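Lmo2445 protein (Listeria monocytogenes EGD-e, PDB 5HZL) is a secreted, internalin-like leucine-rich-repeat protein of unknown function that binds calcium ions. Local coordinates at residues A[164-177]-A[182-194]. Numbering follows the deposited sequence.
With CA (calcium ion), chain F; CA (calcium ion), chain D.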
ATOM      1  N   ASP A 164      10.720 -11.539   5.794  1.00 64.92           N
ATOM      2  CA  ASP A 164       9.642 -12.512   6.096  1.00 69.26           C
ATOM      3  C   ASP A 164       8.151 -12.066   6.077  1.00 68.63           C
ATOM      4  O   ASP A 164       7.274 -12.880   6.408  1.00 69.19           O
ATOM      5  CB  ASP A 164       9.971 -13.305   7.398  1.00 72.72           C
ATOM      6  CG  ASP A 164      10.125 -12.423   8.649  1.00 75.11           C
ATOM      7  OD1 ASP A 164       9.844 -11.210   8.605  1.00 76.98           O
ATOM      8  OD2 ASP A 164      10.536 -12.967   9.697  1.00 79.48           O
ATOM      9  N   ILE A 165       7.829 -10.834   5.678  1.00 66.02           N
ATOM     10  CA  ILE A 165       6.404 -10.483   5.655  1.00 65.48           C
ATOM     11  C   ILE A 165       5.691 -11.175   4.495  1.00 62.87           C
ATOM     12  O   ILE A 165       6.307 -11.564   3.492  1.00 62.75           O
ATOM     13  CB  ILE A 165       6.079  -8.966   5.619  1.00 67.60           C
ATOM     14  CG1 ILE A 165       6.413  -8.313   4.276  1.00 68.55           C
ATOM     15  CG2 ILE A 165       6.749  -8.239   6.786  1.00 71.10           C
ATOM     16  CD1 ILE A 165       5.909  -6.885   4.218  1.00 69.73           C
ATOM     17  N   TRP A 166       4.383 -11.302   4.671  1.00 58.64           N
ATOM     18  CA  TRP A 166       3.476 -11.914   3.724  1.00 55.74           C
ATOM     19  C   TRP A 166       3.733 -13.420   3.478  1.00 56.74           C
ATOM     20  O   TRP A 166       3.506 -13.947   2.379  1.00 55.17           O
ATOM     21  CB  TRP A 166       3.384 -11.081   2.430  1.00 53.99           C
ATOM     22  CG  TRP A 166       3.050  -9.609   2.665  1.00 51.40           C
ATOM     23  CD1 TRP A 166       2.110  -9.108   3.528  1.00 50.97           C
ATOM     24  CD2 TRP A 166       3.575  -8.477   1.955  1.00 49.86           C
ATOM     25  NE1 TRP A 166       2.070  -7.740   3.447  1.00 49.03           N
ATOM     26  CE2 TRP A 166       2.948  -7.326   2.481  1.00 48.53           C
ATOM     27  CE3 TRP A 166       4.529  -8.320   0.940  1.00 49.42           C
ATOM     28  CZ2 TRP A 166       3.246  -6.035   2.024  1.00 46.83           C
ATOM     29  CZ3 TRP A 166       4.823  -7.041   0.491  1.00 47.66           C
ATOM     30  CH2 TRP A 166       4.182  -5.914   1.036  1.00 46.94           C
HETATM   31  N   MSE A 167       4.170 -14.102   4.538  1.00 58.49           N
HETATM   32  CA  MSE A 167       4.436 -15.542   4.509  1.00 61.04           C
HETATM   33  C   MSE A 167       3.385 -16.289   5.279  1.00 62.99           C
HETATM   34  O   MSE A 167       3.535 -17.474   5.576  1.00 65.94           O
HETATM   35  CB  MSE A 167       5.803 -15.771   5.119  1.00 62.67           C
HETATM   36  CG  MSE A 167       6.887 -15.235   4.201  1.00 63.19           C
HETATM   37 SE   MSE A 167       6.958 -16.341   2.576  1.00 65.99          SE
HETATM   38  CE  MSE A 167       7.852 -17.945   3.304  1.00 68.13           C
ATOM     39  N   ASN A 168       2.300 -15.589   5.586  1.00 63.19           N
ATOM     40  CA  ASN A 168       1.165 -16.119   6.326  1.00 64.73           C
ATOM     41  C   ASN A 168      -0.075 -16.377   5.419  1.00 62.47           C
ATOM     42  O   ASN A 168      -1.163 -16.616   5.940  1.00 60.89           O
ATOM     43  CB  ASN A 168       0.801 -15.099   7.433  1.00 66.34           C
ATOM     44  CG  ASN A 168       0.433 -13.697   6.874  1.00 66.42           C
ATOM     45  OD1 ASN A 168       0.954 -13.259   5.832  1.00 64.47           O
ATOM     46  ND2 ASN A 168      -0.460 -12.987   7.580  1.00 66.70           N
HETATM   47  N   MSE A 169       0.095 -16.328   4.087  1.00 60.54           N
HETATM   48  CA  MSE A 169      -1.008 -16.504   3.116  1.00 59.30           C
HETATM   49  C   MSE A 169      -0.705 -17.627   2.151  1.00 58.61           C
HETATM   50  O   MSE A 169      -0.189 -17.384   1.059  1.00 56.80           O
HETATM   51  CB  MSE A 169      -1.157 -15.171   2.388  1.00 58.69           C
HETATM   52  CG  MSE A 169      -1.858 -14.149   3.288  1.00 59.55           C
HETATM   53 SE   MSE A 169      -1.858 -12.351   2.479  1.00 58.89          SE
HETATM   54  CE  MSE A 169      -0.035 -11.859   3.043  1.00 58.48           C
ATOM     55  N   PRO A 170      -1.054 -18.864   2.520  1.00 59.15           N
ATOM     56  CA  PRO A 170      -0.722 -20.030   1.678  1.00 60.36           C
ATOM     57  C   PRO A 170      -1.263 -20.104   0.250  1.00 59.97           C
ATOM     58  O   PRO A 170      -0.763 -20.916  -0.531  1.00 61.53           O
ATOM     59  CB  PRO A 170      -1.224 -21.226   2.509  1.00 61.76           C
ATOM     60  CG  PRO A 170      -2.264 -20.675   3.401  1.00 60.70           C
ATOM     61  CD  PRO A 170      -1.855 -19.266   3.697  1.00 59.07           C
ATOM     62  N   ASN A 171      -2.254 -19.289  -0.098  1.00 58.91           N
ATOM     63  CA  ASN A 171      -2.815 -19.327  -1.459  1.00 58.43           C
ATOM     64  C   ASN A 171      -2.479 -18.127  -2.315  1.00 56.09           C
ATOM     65  O   ASN A 171      -2.866 -18.089  -3.482  1.00 56.57           O
ATOM     66  CB  ASN A 171      -4.324 -19.561  -1.387  1.00 58.60           C
ATOM     67  CG  ASN A 171      -4.659 -20.912  -0.792  1.00 60.11           C
ATOM     68  OD1 ASN A 171      -3.961 -21.899  -1.036  1.00 61.99           O
ATOM     69  ND2 ASN A 171      -5.725 -20.971  -0.021  1.00 60.16           N
ATOM     70  N   LEU A 172      -1.740 -17.175  -1.740  1.00 54.40           N
ATOM     71  CA  LEU A 172      -1.331 -15.964  -2.437  1.00 52.55           C
ATOM     72  C   LEU A 172      -0.612 -16.381  -3.709  1.00 53.68           C
ATOM     73  O   LEU A 172       0.350 -17.156  -3.654  1.00 55.29           O
ATOM     74  CB  LEU A 172      -0.416 -15.121  -1.541  1.00 51.05           C
ATOM     75  CG  LEU A 172       0.062 -13.761  -2.061  1.00 48.40           C
ATOM     76  CD1 LEU A 172      -1.106 -12.850  -2.397  1.00 46.58           C
ATOM     77  CD2 LEU A 172       0.961 -13.109  -1.026  1.00 47.69           C
ATOM     78  N   ASP A 173      -1.110 -15.891  -4.842  1.00 53.38           N
ATOM     79  CA  ASP A 173      -0.555 -16.232  -6.149  1.00 54.67           C
ATOM     80  C   ASP A 173      -0.173 -15.017  -6.994  1.00 52.93           C
ATOM     81  O   ASP A 173       0.481 -15.178  -8.030  1.00 53.78           O
ATOM     82  CB  ASP A 173      -1.585 -17.059  -6.926  1.00 56.32           C
ATOM     83  CG  ASP A 173      -0.988 -17.760  -8.132  1.00 58.68           C
ATOM     84  OD1 ASP A 173       0.013 -18.508  -7.966  1.00 62.97           O
ATOM     85  OD2 ASP A 173      -1.542 -17.596  -9.236  1.00 57.84           O
ATOM     86  N   SER A 174      -0.595 -13.822  -6.583  1.00 51.06           N
ATOM     87  CA  SER A 174      -0.267 -12.601  -7.320  1.00 49.64           C
ATOM     88  C   SER A 174      -0.014 -11.452  -6.343  1.00 46.50           C
ATOM     89  O   SER A 174      -0.858 -11.153  -5.508  1.00 43.68           O
ATOM     90  CB  SER A 174      -1.383 -12.247  -8.299  1.00 50.07           C
ATOM     91  OG  SER A 174      -1.024 -11.122  -9.087  1.00 50.85           O
ATOM     92  N   LEU A 175       1.152 -10.818  -6.461  1.00 45.37           N
ATOM     93  CA  LEU A 175       1.540  -9.713  -5.583  1.00 44.78           C
ATOM     94  C   LEU A 175       2.165  -8.611  -6.434  1.00 43.57           C
ATOM     95  O   LEU A 175       3.307  -8.736  -6.860  1.00 44.30           O
ATOM     96  CB  LEU A 175       2.528 -10.222  -4.520  1.00 45.66           C
ATOM     97  CG  LEU A 175       3.094  -9.227  -3.510  1.00 44.65           C
ATOM     98  CD1 LEU A 175       1.971  -8.633  -2.683  1.00 44.57           C
ATOM     99  CD2 LEU A 175       4.120  -9.907  -2.620  1.00 45.04           C
ATOM    100  N   ILE A 176       1.417  -7.534  -6.664  1.00 42.99           N
ATOM    101  CA  ILE A 176       1.874  -6.420  -7.493  1.00 42.98           C
ATOM    102  C   ILE A 176       2.331  -5.277  -6.585  1.00 41.95           C
ATOM    103  O   ILE A 176       1.522  -4.727  -5.835  1.00 41.19           O
ATOM    104  CB  ILE A 176       0.746  -5.907  -8.426  1.00 43.43           C
ATOM    105  CG1 ILE A 176      -0.102  -7.058  -9.024  1.00 44.75           C
ATOM    106  CG2 ILE A 176       1.310  -4.973  -9.494  1.00 44.15           C
ATOM    107  CD1 ILE A 176       0.638  -8.081  -9.848  1.00 45.32           C
ATOM    108  N   LEU A 177       3.618  -4.926  -6.664  1.00 41.93           N
ATOM    109  CA  LEU A 177       4.209  -3.862  -5.835  1.00 41.32           C
ATOM    110  C   LEU A 177       5.080  -2.844  -6.579  1.00 39.95           C
ATOM    111  O   LEU A 177       5.851  -2.128  -5.937  1.00 38.66           O
ATOM    112  CB  LEU A 177       5.069  -4.508  -4.747  1.00 42.97           C
ATOM    113  CG  LEU A 177       4.384  -5.362  -3.693  1.00 43.94           C
ATOM    114  CD1 LEU A 177       5.414  -6.076  -2.837  1.00 45.89           C
ATOM    115  CD2 LEU A 177       3.495  -4.490  -2.832  1.00 43.66           C
ATOM    116  N   LEU A 182       9.937   1.705  -1.620  1.00 40.71           N
ATOM    117  CA  LEU A 182      10.596   0.768  -0.715  1.00 40.70           C
ATOM    118  C   LEU A 182      12.118   0.740  -0.925  1.00 40.92           C
ATOM    119  O   LEU A 182      12.589   0.871  -2.052  1.00 40.09           O
ATOM    120  CB  LEU A 182      10.005  -0.626  -0.938  1.00 40.31           C
ATOM    121  CG  LEU A 182       8.515  -0.740  -0.605  1.00 39.11           C
ATOM    122  CD1 LEU A 182       7.932  -2.059  -1.089  1.00 38.49           C
ATOM    123  CD2 LEU A 182       8.326  -0.536   0.892  1.00 39.68           C
ATOM    124  N   ILE A 183      12.869   0.571   0.170  1.00 40.99           N
ATOM    125  CA  ILE A 183      14.335   0.517   0.129  1.00 42.09           C
ATOM    126  C   ILE A 183      14.826  -0.887   0.440  1.00 43.03           C
ATOM    127  O   ILE A 183      16.011  -1.117   0.667  1.00 44.56           O
ATOM    128  CB  ILE A 183      14.965   1.490   1.156  1.00 42.77           C
ATOM    129  CG1 ILE A 183      14.707   1.041   2.609  1.00 43.37           C
ATOM    130  CG2 ILE A 183      14.437   2.894   0.911  1.00 42.70           C
ATOM    131  CD1 ILE A 183      15.453   1.832   3.651  1.00 44.02           C
ATOM    132  N   SER A 184      13.899  -1.823   0.416  1.00 43.56           N
ATOM    133  CA  SER A 184      14.171  -3.183   0.773  1.00 45.36           C
ATOM    134  C   SER A 184      13.259  -4.089  -0.038  1.00 45.65           C
ATOM    135  O   SER A 184      12.265  -3.622  -0.598  1.00 44.83           O
ATOM    136  CB  SER A 184      13.853  -3.286   2.261  1.00 46.43           C
ATOM    137  OG  SER A 184      13.905  -4.607   2.750  1.00 49.63           O
ATOM    138  N   ILE A 185      13.594  -5.375  -0.085  1.00 45.98           N
ATOM    139  CA  ILE A 185      12.817  -6.349  -0.816  1.00 46.75           C
ATOM    140  C   ILE A 185      12.223  -7.411   0.119  1.00 49.12           C
ATOM    141  O   ILE A 185      12.916  -7.887   1.032  1.00 50.91           O
ATOM    142  CB  ILE A 185      13.705  -7.089  -1.852  1.00 47.74           C
ATOM    143  CG1 ILE A 185      14.351  -6.096  -2.825  1.00 47.65           C
ATOM    144  CG2 ILE A 185      12.911  -8.146  -2.637  1.00 47.65           C
ATOM    145  CD1 ILE A 185      15.229  -6.743  -3.887  1.00 48.47           C
ATOM    146  N   PRO A 186      10.936  -7.779  -0.091  1.00 50.01           N
ATOM    147  CA  PRO A 186      10.348  -8.875   0.684  1.00 52.23           C
ATOM    148  C   PRO A 186      10.868 -10.172   0.038  1.00 54.61           C
ATOM    149  O   PRO A 186      10.185 -10.792  -0.769  1.00 54.51           O
ATOM    150  CB  PRO A 186       8.847  -8.688   0.480  1.00 50.61           C
ATOM    151  CG  PRO A 186       8.724  -7.987  -0.819  1.00 49.12           C
ATOM    152  CD  PRO A 186       9.943  -7.139  -0.973  1.00 48.68           C
ATOM    153  N   GLU A 187      12.090 -10.554   0.395  1.00 57.62           N
ATOM    154  CA  GLU A 187      12.736 -11.731  -0.189  1.00 60.38           C
ATOM    155  C   GLU A 187      12.031 -13.069  -0.094  1.00 60.04           C
ATOM    156  O   GLU A 187      11.861 -13.736  -1.109  1.00 60.07           O
ATOM    157  CB  GLU A 187      14.155 -11.909   0.355  1.00 64.06           C
ATOM    158  CG  GLU A 187      15.114 -10.830  -0.096  1.00 65.66           C
ATOM    159  CD  GLU A 187      16.549 -11.146   0.258  1.00 69.09           C
ATOM    160  OE1 GLU A 187      17.435 -10.651  -0.467  1.00 70.14           O
ATOM    161  OE2 GLU A 187      16.797 -11.904   1.234  1.00 71.86           O
ATOM    162  N   ASP A 188      11.640 -13.464   1.113  1.00 59.43           N
ATOM    163  CA  ASP A 188      11.000 -14.767   1.304  1.00 60.12           C
ATOM    164  C   ASP A 188       9.892 -15.088   0.309  1.00 59.46           C
ATOM    165  O   ASP A 188       9.948 -16.125  -0.361  1.00 60.74           O
ATOM    166  CB  ASP A 188      10.447 -14.936   2.727  1.00 60.76           C
ATOM    167  CG  ASP A 188      11.531 -14.993   3.796  1.00 61.14           C
ATOM    168  OD1 ASP A 188      12.687 -14.602   3.551  1.00 61.01           O
ATOM    169  OD2 ASP A 188      11.196 -15.444   4.910  1.00 62.52           O
ATOM    170  N   ILE A 189       8.912 -14.191   0.203  1.00 57.41           N
ATOM    171  CA  ILE A 189       7.769 -14.405  -0.682  1.00 57.02           C
ATOM    172  C   ILE A 189       8.170 -14.514  -2.161  1.00 57.43           C
ATOM    173  O   ILE A 189       7.624 -15.366  -2.868  1.00 57.38           O
ATOM    174  CB  ILE A 189       6.645 -13.359  -0.446  1.00 56.28           C
ATOM    175  CG1 ILE A 189       5.315 -13.814  -1.062  1.00 56.34           C
ATOM    176  CG2 ILE A 189       7.055 -11.973  -0.917  1.00 55.68           C
ATOM    177  CD1 ILE A 189       4.769 -15.103  -0.473  1.00 57.92           C
ATOM    178  N   PHE A 190       9.114 -13.691  -2.633  1.00 57.09           N
ATOM    179  CA  PHE A 190       9.538 -13.803  -4.033  1.00 58.11           C
ATOM    180  C   PHE A 190      10.346 -15.069  -4.312  1.00 60.35           C
ATOM    181  O   PHE A 190      10.259 -15.623  -5.405  1.00 61.22           O
ATOM    182  CB  PHE A 190      10.318 -12.585  -4.535  1.00 58.20           C
ATOM    183  CG  PHE A 190       9.526 -11.313  -4.568  1.00 57.58           C
ATOM    184  CD1 PHE A 190       8.262 -11.269  -5.152  1.00 58.42           C
ATOM    185  CD2 PHE A 190      10.077 -10.136  -4.120  1.00 57.42           C
ATOM    186  CE1 PHE A 190       7.535 -10.092  -5.203  1.00 57.93           C
ATOM    187  CE2 PHE A 190       9.357  -8.951  -4.182  1.00 57.95           C
ATOM    188  CZ  PHE A 190       8.083  -8.926  -4.723  1.00 57.05           C
ATOM    189  N   LEU A 191      11.117 -15.523  -3.327  1.00 61.80           N
ATOM    190  CA  LEU A 191      11.944 -16.731  -3.467  1.00 63.86           C
ATOM    191  C   LEU A 191      11.219 -18.043  -3.179  1.00 65.22           C
ATOM    192  O   LEU A 191      11.737 -19.105  -3.515  1.00 67.92           O
ATOM    193  CB  LEU A 191      13.181 -16.643  -2.570  1.00 64.59           C
ATOM    194  CG  LEU A 191      14.136 -15.477  -2.833  1.00 63.71           C
ATOM    195  CD1 LEU A 191      15.265 -15.527  -1.813  1.00 64.43           C
ATOM    196  CD2 LEU A 191      14.681 -15.497  -4.255  1.00 63.89           C
ATOM    197  N   SER A 192      10.044 -17.981  -2.560  1.00 64.65           N
ATOM    198  CA  SER A 192       9.280 -19.194  -2.240  1.00 66.48           C
ATOM    199  C   SER A 192       8.679 -19.872  -3.467  1.00 67.34           C
ATOM    200  O   SER A 192       8.315 -21.034  -3.400  1.00 66.89           O
ATOM    201  CB  SER A 192       8.129 -18.856  -1.295  1.00 66.37           C
ATOM    202  OG  SER A 192       7.220 -17.963  -1.926  1.00 65.44           O
ATOM    203  N   GLN A 193       8.547 -19.121  -4.560  1.00 68.48           N
ATOM    204  CA  GLN A 193       7.978 -19.612  -5.832  1.00 70.58           C
ATOM    205  C   GLN A 193       6.436 -19.853  -5.861  1.00 69.23           C
ATOM    206  O   GLN A 193       5.930 -20.456  -6.810  1.00 68.69           O
ATOM    207  CB  GLN A 193       8.774 -20.815  -6.378  1.00 74.13           C
ATOM    208  CG  GLN A 193      10.218 -20.453  -6.705  1.00 76.09           C
ATOM    209  CD  GLN A 193      11.052 -21.627  -7.212  1.00 80.53           C
ATOM    210  OE1 GLN A 193      11.809 -21.475  -8.164  1.00 83.00           O
ATOM    211  NE2 GLN A 193      10.904 -22.802  -6.596  1.00 82.37           N
ATOM    212  N   GLN A 194       5.697 -19.375  -4.851  1.00 67.18           N
ATOM    213  CA  GLN A 194       4.226 -19.520  -4.845  1.00 67.35           C
ATOM    214  C   GLN A 194       3.576 -18.653  -5.918  1.00 65.08           C
ATOM    215  O   GLN A 194       2.607 -19.055  -6.578  1.00 65.78           O
ATOM    216  CB  GLN A 194       3.574 -19.006  -3.552  1.00 66.86           C
ATOM    217  CG  GLN A 194       3.914 -19.654  -2.226  1.00 68.49           C
ATOM    218  CD  GLN A 194       3.056 -19.083  -1.091  1.00 67.70           C
ATOM    219  OE1 GLN A 194       2.079 -18.351  -1.325  1.00 64.74           O
ATOM    220  NE2 GLN A 194       3.404 -19.431   0.144  1.00 68.67           N
TER
HETATM  221 CA    CA F 405       1.000 -20.741  -7.082  1.00 64.08          CA
HETATM  222 CA    CA D 403      18.975 -11.903   2.578  1.00 79.75          CA
HETATM  223  O   HOH W   1       8.612 -12.066   1.805  1.00 50.20           O
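Ile189, on the short helix 187-191, packs into the loop and strand of 164-177 with both arms of its branched side chain. Its CB faces the carbonyl oxygen of Ile165. From there CG2 reaches CD2 of Leu175 at 4.0 Å, the two side chains crossing at a slant, while CG1, anti to the backbone N (chi1 -163°), passes 3.9 Å from the carbonyl oxygen of Trp166; CD1 lies against this same oxygen and reaches the selenium of Met167, a selenomethionine, and Leu172 CD2. A beta-branched residue suits this place because it fills two directions at once. Alongside, Leu177 CD1 lies 4.3 Å from Phe190 CZ and equally near Pro186 CG, which also meets CZ3 of Trp166. Pro186 fits the N-cap position, where its missing N-H costs the helix nothing. One water bridges the two segments, donating to Ile165 O and accepting from Ile189 N at 2.7 Å, so this early helix N-H still has a partner. At the far end a calcium ion joins the segments through Asp173 OD1 (2.6 Å) and the backbone oxygen of Gln194 (2.4 Å); the carboxylate supplies negative charge, whereas Gln194 contributes only main chain. Strand 174-176 lies between 149-151 and 197-199 in the parallel sheet of the leucine-rich repeats, with Leu175 also touching Ile150; helix 187-191 packs against the face of the strand from which Leu175 projects, while Ser174 and Ile176 point away from it, and Phe190 reaches on to Phe231.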